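PDB 5F06: glutathione S-transferase family protein from Populus trichocarpa, which binds glutathione and, as a member of the Phi class of glutathione transferases, probably conjugates it to halogenated electrophiles with release of a halide anion. Local coordinates for residues T13-T18 against D166-P171; V143-E148 against N186-V191; K155-D160 against K192-D197. All coordinates share one frame; numbering follows the deposited sequence.

Contact 1 (T13-T18 against D166-P171); sequences TSRVLT and DLHHLP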
loop_
_atom_site.group_PDB
_atom_site.type_symbol
_atom_site.label_atom_id
_atom_site.label_comp_id
_atom_site.label_asym_id
_atom_site.label_seq_id
_atom_site.Cartn_x
_atom_site.Cartn_y
_atom_site.Cartn_z
ATOM N N THR A 13 2.874 -10.195 -11.472
ATOM C CA THR A 13 4.206 -10.678 -11.827
ATOM C C THR A 13 4.929 -9.647 -12.681
ATOM O O THR A 13 6.120 -9.389 -12.481
ATOM C CB THR A 13 4.162 -12.012 -12.593
ATOM O OG1 THR A 13 3.396 -12.966 -11.851
ATOM C CG2 THR A 13 5.572 -12.560 -12.809
ATOM N N SER A 14 4.209 -9.055 -13.631
ATOM C CA SER A 14 4.802 -8.084 -14.546
ATOM C C SER A 14 5.359 -6.874 -13.807
ATOM O O SER A 14 6.335 -6.272 -14.248
ATOM C CB SER A 14 3.777 -7.625 -15.584
ATOM O OG SER A 14 3.478 -8.663 -16.501
ATOM N N ARG A 15 4.735 -6.516 -12.690
ATOM C CA ARG A 15 5.212 -5.393 -11.892
ATOM C C ARG A 15 6.635 -5.665 -11.403
ATOM O O ARG A 15 7.483 -4.771 -11.410
ATOM C CB ARG A 15 4.275 -5.128 -10.708
ATOM C CG ARG A 15 4.561 -3.820 -9.993
ATOM C CD ARG A 15 3.497 -3.455 -8.963
ATOM N NE ARG A 15 2.191 -3.202 -9.577
ATOM C CZ ARG A 15 1.132 -4.005 -9.490
ATOM N NH1 ARG A 15 1.179 -5.139 -8.796
ATOM N NH2 ARG A 15 0.005 -3.664 -10.097
ATOM N N VAL A 16 6.900 -6.903 -10.998
ATOM C CA VAL A 16 8.242 -7.278 -10.562
ATOM C C VAL A 16 9.184 -7.398 -11.759
ATOM O O VAL A 16 10.319 -6.906 -11.723
ATOM C CB VAL A 16 8.232 -8.611 -9.780
ATOM C CG1 VAL A 16 9.639 -8.980 -9.321
ATOM C CG2 VAL A 16 7.298 -8.524 -8.589
ATOM N N LEU A 17 8.714 -8.044 -12.823
ATOM C CA LEU A 17 9.555 -8.275 -13.989
ATOM C C LEU A 17 10.151 -6.977 -14.525
ATOM O O LEU A 17 11.340 -6.920 -14.831
ATOM C CB LEU A 17 8.764 -8.979 -15.089
ATOM C CG LEU A 17 8.466 -10.459 -14.834
ATOM C CD1 LEU A 17 7.537 -10.996 -15.894
ATOM C CD2 LEU A 17 9.753 -11.274 -14.799
ATOM N N THR A 18 9.342 -5.927 -14.627
ATOM C CA THR A 18 9.843 -4.671 -15.165
ATOM C C THR A 18 10.870 -4.063 -14.208
ATOM O O THR A 18 11.865 -3.480 -14.649
ATOM C CB THR A 18 8.701 -3.664 -15.447
ATOM O OG1 THR A 18 9.241 -2.476 -16.040
ATOM C CG2 THR A 18 7.951 -3.306 -14.179
ATOM N N ASP A 166 6.125 5.545 -10.514
ATOM C CA ASP A 166 5.572 5.400 -11.855
ATOM C C ASP A 166 5.493 3.929 -12.250
ATOM O O ASP A 166 4.472 3.465 -12.760
ATOM C CB ASP A 166 6.416 6.167 -12.871
ATOM C CG ASP A 166 6.736 7.572 -12.417
ATOM O OD1 ASP A 166 5.896 8.478 -12.622
ATOM O OD2 ASP A 166 7.835 7.764 -11.852
ATOM N N LEU A 167 6.584 3.209 -12.005
ATOM C CA LEU A 167 6.703 1.806 -12.388
ATOM C C LEU A 167 5.524 0.967 -11.910
ATOM O O LEU A 167 4.995 0.137 -12.660
ATOM C CB LEU A 167 8.010 1.223 -11.838
ATOM C CG LEU A 167 8.329 -0.224 -12.235
ATOM C CD1 LEU A 167 9.830 -0.423 -12.353
ATOM C CD2 LEU A 167 7.739 -1.242 -11.253
ATOM N N HIS A 168 5.107 1.178 -10.666
ATOM C CA HIS A 168 4.047 0.362 -10.092
ATOM C C HIS A 168 2.730 0.494 -10.853
ATOM O O HIS A 168 1.870 -0.375 -10.741
ATOM C CB HIS A 168 3.837 0.710 -8.617
ATOM C CG HIS A 168 4.885 0.141 -7.718
ATOM N ND1 HIS A 168 4.967 0.452 -6.379
ATOM C CD2 HIS A 168 5.897 -0.726 -7.968
ATOM C CE1 HIS A 168 5.987 -0.196 -5.841
ATOM N NE2 HIS A 168 6.567 -0.917 -6.782
ATOM N N HIS A 169 2.589 1.561 -11.639
ATOM C CA HIS A 169 1.362 1.818 -12.406
ATOM C C HIS A 169 1.286 1.054 -13.727
ATOM O O HIS A 169 0.229 0.986 -14.352
ATOM C CB HIS A 169 1.232 3.307 -12.731
ATOM C CG HIS A 169 0.971 4.176 -11.544
ATOM N ND1 HIS A 169 1.958 4.541 -10.656
ATOM C CD2 HIS A 169 -0.165 4.769 -11.108
ATOM C CE1 HIS A 169 1.442 5.315 -9.720
ATOM N NE2 HIS A 169 0.155 5.472 -9.973
ATOM N N LEU A 170 2.408 0.508 -14.171
ATOM C CA LEU A 170 2.499 0.003 -15.535
ATOM C C LEU A 170 1.546 -1.160 -15.840
ATOM O O LEU A 170 0.839 -1.115 -16.846
ATOM C CB LEU A 170 3.942 -0.414 -15.851
ATOM C CG LEU A 170 4.912 0.741 -16.144
ATOM C CD1 LEU A 170 6.345 0.234 -16.157
ATOM C CD2 LEU A 170 4.592 1.432 -17.471
ATOM N N PRO A 171 1.506 -2.195 -14.980
ATOM C CA PRO A 171 0.783 -3.396 -15.427
ATOM C C PRO A 171 -0.735 -3.229 -15.535
ATOM O O PRO A 171 -1.276 -3.587 -16.578
ATOM C CB PRO A 171 1.141 -4.441 -14.360
ATOM C CG PRO A 171 2.367 -3.933 -13.712
ATOM C CD PRO A 171 2.239 -2.441 -13.728
HETATM O O HOH W 1 -0.467 -1.398 -11.796
#
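R15 reaches over from helix 11-22 and hands its NE-H to the backbone carbonyl of H168. R15 NE lies 3.1 Å from H168 O with an N-H...O angle of 166°, and the C=O...N angle of 128° places the donor in the carbonyl plane, on a lone pair. A bend at chi3 (-64°) turns the guanidinium so that this carbonyl meets its edge while P171 CG sits over one of its faces. The same oxygen has a second donor: a water that stands 2.8 Å from H168 O and 2.9 Å from R15 NH2. This water-mediated flank is the looser side, because there R15 and the turn from L167 to L170 are joined partly through a solvent molecule.

The opposite character appears where carbon meets carbon and backbone. P171 CG comes within 3.7 Å of R15 N, wedging the proline ring against the helix backbone. L167 CD2 touches R15 O at 3.5 Å and points tip to tip at T18 CG2, although T18 is deposited in two conformers and that last touch is therefore doubtful. R15 CD also rests 3.8 Å from H168 CD2, the two side chains crossing at about a right angle.

R15 NH1 bonds to S66 OG, and the side chain touches the bound glutathione, so the interdomain contact borders the substrate site. H168 NE2 goes to T70 of helix 66-76, while helix 202-210 packs on S14, T18 and L170 and strand 2-6 lies against T13, V16 and L17.

Contact 2 (V143-E148 against N186-V191); sequences VLDIYE and NERPHV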
loop_
_atom_site.group_PDB
_atom_site.type_symbol
_atom_site.label_atom_id
_atom_site.label_comp_id
_atom_site.label_asym_id
_atom_site.label_seq_id
_atom_site.Cartn_x
_atom_site.Cartn_y
_atom_site.Cartn_z
ATOM N N VAL A 143 -8.871 10.393 -9.442
ATOM C CA VAL A 143 -7.458 10.223 -9.135
ATOM C C VAL A 143 -6.631 10.825 -10.268
ATOM O O VAL A 143 -5.657 11.542 -10.026
ATOM C CB VAL A 143 -7.078 8.741 -8.941
ATOM C CG1 VAL A 143 -5.577 8.592 -8.736
ATOM C CG2 VAL A 143 -7.831 8.156 -7.761
ATOM N N LEU A 144 -7.033 10.548 -11.507
ATOM C CA LEU A 144 -6.265 10.996 -12.662
ATOM C C LEU A 144 -6.351 12.505 -12.860
ATOM O O LEU A 144 -5.498 13.086 -13.532
ATOM C CB LEU A 144 -6.723 10.277 -13.931
ATOM C CG LEU A 144 -6.281 8.816 -14.070
ATOM C CD1 LEU A 144 -6.851 8.224 -15.356
ATOM C CD2 LEU A 144 -4.759 8.662 -14.044
ATOM N N ASP A 145 -7.377 13.140 -12.298
ATOM C CA ASP A 145 -7.467 14.597 -12.334
ATOM C C ASP A 145 -6.324 15.203 -11.522
ATOM O O ASP A 145 -5.755 16.228 -11.897
ATOM C CB ASP A 145 -8.810 15.087 -11.792
ATOM C CG ASP A 145 -9.966 14.820 -12.740
ATOM O OD1 ASP A 145 -9.731 14.575 -13.944
ATOM O OD2 ASP A 145 -11.123 14.875 -12.275
ATOM N N ILE A 146 -5.993 14.564 -10.406
ATOM C CA ILE A 146 -4.878 15.007 -9.579
ATOM C C ILE A 146 -3.554 14.720 -10.291
ATOM O O ILE A 146 -2.632 15.539 -10.255
ATOM C CB ILE A 146 -4.889 14.320 -8.197
ATOM C CG1 ILE A 146 -6.204 14.598 -7.462
ATOM C CG2 ILE A 146 -3.694 14.776 -7.348
ATOM C CD1 ILE A 146 -6.447 16.065 -7.132
ATOM N N TYR A 147 -3.465 13.556 -10.935
ATOM C CA TYR A 147 -2.272 13.189 -11.702
ATOM C C TYR A 147 -2.012 14.196 -12.820
ATOM O O TYR A 147 -0.871 14.577 -13.078
ATOM C CB TYR A 147 -2.411 11.785 -12.303
ATOM C CG TYR A 147 -2.143 10.645 -11.338
ATOM C CD1 TYR A 147 -2.344 10.795 -9.970
ATOM C CD2 TYR A 147 -1.681 9.419 -11.799
ATOM C CE1 TYR A 147 -2.094 9.751 -9.088
ATOM C CE2 TYR A 147 -1.432 8.374 -10.927
ATOM C CZ TYR A 147 -1.643 8.542 -9.575
ATOM O OH TYR A 147 -1.387 7.497 -8.711
ATOM N N GLU A 148 -3.082 14.617 -13.486
ATOM C CA GLU A 148 -2.982 15.559 -14.593
ATOM C C GLU A 148 -2.298 16.844 -14.154
ATOM O O GLU A 148 -1.447 17.382 -14.866
ATOM C CB GLU A 148 -4.373 15.869 -15.153
ATOM C CG GLU A 148 -4.390 16.856 -16.312
ATOM C CD GLU A 148 -3.719 16.332 -17.567
ATOM O OE1 GLU A 148 -3.375 15.134 -17.614
ATOM O OE2 GLU A 148 -3.544 17.124 -18.518
ATOM N N ASN A 186 -6.583 8.705 -22.123
ATOM C CA ASN A 186 -6.426 9.408 -23.387
ATOM C C ASN A 186 -6.996 10.824 -23.398
ATOM O O ASN A 186 -6.559 11.656 -24.190
ATOM C CB ASN A 186 -7.063 8.599 -24.515
ATOM C CG ASN A 186 -6.204 7.424 -24.944
ATOM O OD1 ASN A 186 -4.980 7.456 -24.818
ATOM N ND2 ASN A 186 -6.842 6.381 -25.458
ATOM N N GLU A 187 -7.959 11.102 -22.523
ATOM C CA GLU A 187 -8.627 12.406 -22.509
ATOM C C GLU A 187 -7.951 13.424 -21.592
ATOM O O GLU A 187 -8.390 14.575 -21.505
ATOM C CB GLU A 187 -10.091 12.238 -22.099
ATOM C CG GLU A 187 -10.960 11.684 -23.210
ATOM C CD GLU A 187 -12.396 11.480 -22.789
ATOM O OE1 GLU A 187 -12.747 11.860 -21.650
ATOM O OE2 GLU A 187 -13.173 10.940 -23.604
ATOM N N ARG A 188 -6.889 12.997 -20.917
ATOM C CA ARG A 188 -6.086 13.875 -20.065
ATOM C C ARG A 188 -4.673 13.982 -20.644
ATOM O O ARG A 188 -3.883 13.046 -20.517
ATOM C CB ARG A 188 -6.058 13.337 -18.632
ATOM C CG ARG A 188 -7.411 13.419 -17.946
ATOM C CD ARG A 188 -7.490 12.557 -16.701
ATOM N NE ARG A 188 -8.748 12.767 -15.993
ATOM C CZ ARG A 188 -9.910 12.216 -16.327
ATOM N NH1 ARG A 188 -10.008 11.403 -17.375
ATOM N NH2 ARG A 188 -10.988 12.483 -15.608
ATOM N N PRO A 189 -4.351 15.121 -21.291
ATOM C CA PRO A 189 -3.140 15.178 -22.124
ATOM C C PRO A 189 -1.835 14.854 -21.399
ATOM O O PRO A 189 -1.017 14.122 -21.955
ATOM C CB PRO A 189 -3.123 16.631 -22.630
ATOM C CG PRO A 189 -4.049 17.385 -21.741
ATOM C CD PRO A 189 -5.087 16.397 -21.309
ATOM N N HIS A 190 -1.638 15.374 -20.192
ATOM C CA HIS A 190 -0.389 15.124 -19.476
ATOM C C HIS A 190 -0.301 13.677 -19.004
ATOM O O HIS A 190 0.773 13.079 -19.049
ATOM C CB HIS A 190 -0.240 16.083 -18.293
ATOM C CG HIS A 190 -0.002 17.504 -18.704
ATOM N ND1 HIS A 190 -1.028 18.401 -18.915
ATOM C CD2 HIS A 190 1.144 18.178 -18.956
ATOM C CE1 HIS A 190 -0.523 19.569 -19.272
ATOM N NE2 HIS A 190 0.795 19.460 -19.307
ATOM N N VAL A 191 -1.425 13.118 -18.556
ATOM C CA VAL A 191 -1.481 11.707 -18.178
ATOM C C VAL A 191 -1.195 10.817 -19.389
ATOM O O VAL A 191 -0.453 9.841 -19.289
ATOM C CB VAL A 191 -2.859 11.342 -17.573
ATOM C CG1 VAL A 191 -2.963 9.845 -17.294
ATOM C CG2 VAL A 191 -3.098 12.126 -16.293
#
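E148, on helix 130-153, carries its carboxylate to the start of helix 189-198, where it meets H190 and V191. Its CB lies 4.1 Å from V191 CG2; the chain then bends at chi2 (66°), which swings CD toward the backbone of H190. At the tip the two oxygens divide the work. E148 OE1 accepts from V191 N at 3.0 Å, on its syn side. E148 OE2 takes two donors: H190 N, at 3.1 Å and nearly straight (167°), along the syn lone pair, and H190 ND1, at 2.8 Å, from above the carboxylate plane. A contact this short to a carboxylate is consistent with a proton on ND1 of H190; the ring meets the oxygen edge-on.

One turn earlier, D145 OD1 is gripped side-on by R188, whose NE and NH2 lie 2.9 Å and 3.0 Å away and reach it from one face of the carboxylate; R188 NH1 bonds to V184 O. Beneath these polar groups L144 CD2 packs on V191 CG1 at 3.9 Å.

R188 occupies the N-cap position, and a carboxylate from a neighbouring helix takes up amides of the first turn, probably a favourable match to the helix dipole, in the all-helical C-terminal domain of the glutathione transferase fold.

Contact 3 (K155-D160 against K192-D197); sequences KYLAGD and KAWWED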
loop_
_atom_site.group_PDB
_atom_site.type_symbol
_atom_site.label_atom_id
_atom_site.label_comp_id
_atom_site.label_asym_id
_atom_site.label_seq_id
_atom_site.Cartn_x
_atom_site.Cartn_y
_atom_site.Cartn_z
ATOM N N LYS A 155 7.789 15.939 -14.760
ATOM C CA LYS A 155 7.741 14.958 -15.840
ATOM C C LYS A 155 7.069 13.659 -15.402
ATOM O O LYS A 155 6.337 13.036 -16.174
ATOM C CB LYS A 155 9.149 14.649 -16.351
ATOM C CG LYS A 155 9.738 15.712 -17.264
ATOM C CD LYS A 155 10.988 15.219 -17.986
ATOM C CE LYS A 155 10.692 14.043 -18.914
ATOM N NZ LYS A 155 9.534 14.300 -19.821
ATOM N N TYR A 156 7.328 13.263 -14.159
ATOM C CA TYR A 156 6.822 12.010 -13.610
ATOM C C TYR A 156 6.131 12.313 -12.279
ATOM O O TYR A 156 6.077 13.468 -11.863
ATOM C CB TYR A 156 7.969 11.001 -13.458
ATOM C CG TYR A 156 8.694 10.754 -14.769
ATOM C CD1 TYR A 156 8.228 9.808 -15.678
ATOM C CD2 TYR A 156 9.823 11.486 -15.111
ATOM C CE1 TYR A 156 8.877 9.595 -16.888
ATOM C CE2 TYR A 156 10.478 11.279 -16.317
ATOM C CZ TYR A 156 10.002 10.332 -17.201
ATOM O OH TYR A 156 10.645 10.125 -18.404
ATOM N N LEU A 157 5.585 11.298 -11.621
ATOM C CA LEU A 157 4.747 11.535 -10.451
ATOM C C LEU A 157 5.509 12.087 -9.246
ATOM O O LEU A 157 5.002 12.962 -8.545
ATOM C CB LEU A 157 4.024 10.246 -10.045
ATOM C CG LEU A 157 2.903 9.755 -10.973
ATOM C CD1 LEU A 157 2.426 8.384 -10.523
ATOM C CD2 LEU A 157 1.724 10.731 -11.036
ATOM N N ALA A 158 6.718 11.586 -8.998
ATOM C CA ALA A 158 7.459 11.974 -7.797
ATOM C C ALA A 158 8.400 13.152 -8.039
ATOM O O ALA A 158 9.001 13.671 -7.096
ATOM C CB ALA A 158 8.247 10.787 -7.261
ATOM N N GLY A 159 8.531 13.561 -9.299
ATOM C CA GLY A 159 9.472 14.601 -9.676
ATOM C C GLY A 159 9.852 14.486 -11.141
ATOM O O GLY A 159 9.199 13.767 -11.900
ATOM N N ASP A 160 10.910 15.192 -11.538
ATOM C CA ASP A 160 11.379 15.173 -12.924
ATOM C C ASP A 160 12.331 14.000 -13.161
ATOM O O ASP A 160 13.353 14.136 -13.830
ATOM C CB ASP A 160 12.062 16.503 -13.272
ATOM C CG ASP A 160 11.074 17.654 -13.383
ATOM O OD1 ASP A 160 9.988 17.456 -13.969
ATOM O OD2 ASP A 160 11.380 18.755 -12.879
ATOM N N LYS A 192 -1.778 11.162 -20.534
ATOM C CA LYS A 192 -1.590 10.385 -21.759
ATOM C C LYS A 192 -0.123 10.361 -22.180
ATOM O O LYS A 192 0.427 9.306 -22.497
ATOM C CB LYS A 192 -2.450 10.957 -22.893
ATOM C CG LYS A 192 -2.287 10.250 -24.235
ATOM C CD LYS A 192 -3.271 10.809 -25.261
ATOM C CE LYS A 192 -3.182 10.083 -26.592
ATOM N NZ LYS A 192 -1.917 10.392 -27.321
ATOM N N ALA A 193 0.507 11.529 -22.188
ATOM C CA ALA A 193 1.905 11.631 -22.593
ATOM C C ALA A 193 2.808 10.892 -21.602
ATOM O O ALA A 193 3.756 10.214 -22.000
ATOM C CB ALA A 193 2.311 13.084 -22.708
ATOM N N TRP A 194 2.500 11.027 -20.314
ATOM C CA TRP A 194 3.216 10.306 -19.257
ATOM C C TRP A 194 3.129 8.798 -19.474
ATOM O O TRP A 194 4.137 8.096 -19.421
ATOM C CB TRP A 194 2.642 10.700 -17.894
ATOM C CG TRP A 194 3.004 9.821 -16.733
ATOM C CD1 TRP A 194 4.200 9.777 -16.065
ATOM C CD2 TRP A 194 2.146 8.884 -16.071
ATOM N NE1 TRP A 194 4.136 8.861 -15.040
ATOM C CE2 TRP A 194 2.887 8.302 -15.023
ATOM C CE3 TRP A 194 0.824 8.476 -16.268
ATOM C CZ2 TRP A 194 2.349 7.336 -14.180
ATOM C CZ3 TRP A 194 0.294 7.516 -15.431
ATOM C CH2 TRP A 194 1.054 6.957 -14.399
ATOM N N TRP A 195 1.926 8.306 -19.746
ATOM C CA TRP A 195 1.730 6.882 -19.998
ATOM C C TRP A 195 2.531 6.402 -21.207
ATOM O O TRP A 195 3.199 5.368 -21.153
ATOM C CB TRP A 195 0.251 6.575 -20.221
ATOM C CG TRP A 195 0.052 5.218 -20.794
ATOM C CD1 TRP A 195 -0.403 4.914 -22.044
ATOM C CD2 TRP A 195 0.332 3.972 -20.153
ATOM N NE1 TRP A 195 -0.431 3.550 -22.217
ATOM C CE2 TRP A 195 0.014 2.949 -21.069
ATOM C CE3 TRP A 195 0.820 3.619 -18.889
ATOM C CZ2 TRP A 195 0.163 1.597 -20.762
ATOM C CZ3 TRP A 195 0.966 2.275 -18.586
ATOM C CH2 TRP A 195 0.638 1.281 -19.518
ATOM N N GLU A 196 2.449 7.159 -22.295
ATOM C CA GLU A 196 3.145 6.816 -23.530
ATOM C C GLU A 196 4.651 6.806 -23.304
ATOM O O GLU A 196 5.378 6.032 -23.928
ATOM C CB GLU A 196 2.752 7.798 -24.641
ATOM C CG GLU A 196 1.308 7.610 -25.101
ATOM C CD GLU A 196 0.759 8.776 -25.901
ATOM O OE1 GLU A 196 1.394 9.854 -25.943
ATOM O OE2 GLU A 196 -0.327 8.605 -26.491
ATOM N N ASP A 197 5.106 7.660 -22.393
ATOM C CA ASP A 197 6.510 7.717 -21.999
ATOM C C ASP A 197 6.924 6.452 -21.241
ATOM O O ASP A 197 7.775 5.697 -21.708
ATOM C CB ASP A 197 6.758 8.966 -21.140
ATOM C CG ASP A 197 8.214 9.129 -20.714
ATOM O OD1 ASP A 197 9.035 8.214 -20.939
ATOM O OD2 ASP A 197 8.535 10.189 -20.133
HETATM O O HOH W 2 6.493 11.706 -18.712
HETATM O O HOH W 3 11.091 7.455 -19.314
#
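Y156 and D197 meet through two different first torsions: CG of Y156 stands anti to its own carbonyl carbon (chi1 -56°), whereas CG of D197 stands anti to its backbone N (chi1 -178°). The phenol and the carboxylate thereby cross at about a right angle, and Y156 OH lies 2.7 Å from D197 OD2, a weak bond that is not settled, since the hydroxyl proton has another acceptor within reach. The two flat groups are inclined by 57°, so they do not stack.

Two waters widen this junction. One donates to K155 O and to D197 OD2, at 2.9 Å from each oxygen. The other donates to D197 OD1 at 2.7 Å and also lies 2.9 Å from Y156 OH. Both carboxylate oxygens are thus engaged, each by at least one water.

Deeper in, W194 supplies the apolar half. Y156 CD1 approaches the edge of the indole, 4.0 Å from W194 CD1, and L157 CD1 packs 3.8 Å from W194 CZ2 at the far end of the ring system. W194 NE1 and the backbone N of L157 both bond to D166 OD1, so one buried carboxylate oxygen ties the loop and the helix together; D166 OD2 also takes the amide of S163. Within the loop, K155 N bonds to D160 OD1 and Y156 N to G159 O, which fold the segment back on itself.

K155 NZ remains 4.2 Å from D197 OD2, beyond a salt bridge. The carboxylate of D197 is therefore probably stabilised mainly by the waters that donate to both its oxygens, perhaps with help from the hydroxyl, while K155 adds a more distant attraction.

Contact 1 is the core member: its centre is about 3 Å from that of the chain, all its touching residues are buried, and it joins the N- and C-terminal domains beside glutathione. Contacts 2 and 3, about 18 Å and 15 Å out by the same measure, lie within the C-terminal domain, are partly buried and share helix 189-198, first at its start and then farther along. The chemistry follows: a guanidinium on a carbonyl amid apolar packing in contact 1, carboxylates with charged and amide partners in contact 2, a hydrated carboxylate beside an indole in contact 3. H169 bonds to Y147, and D166 to L157 and W194, linking contact 1 to both others.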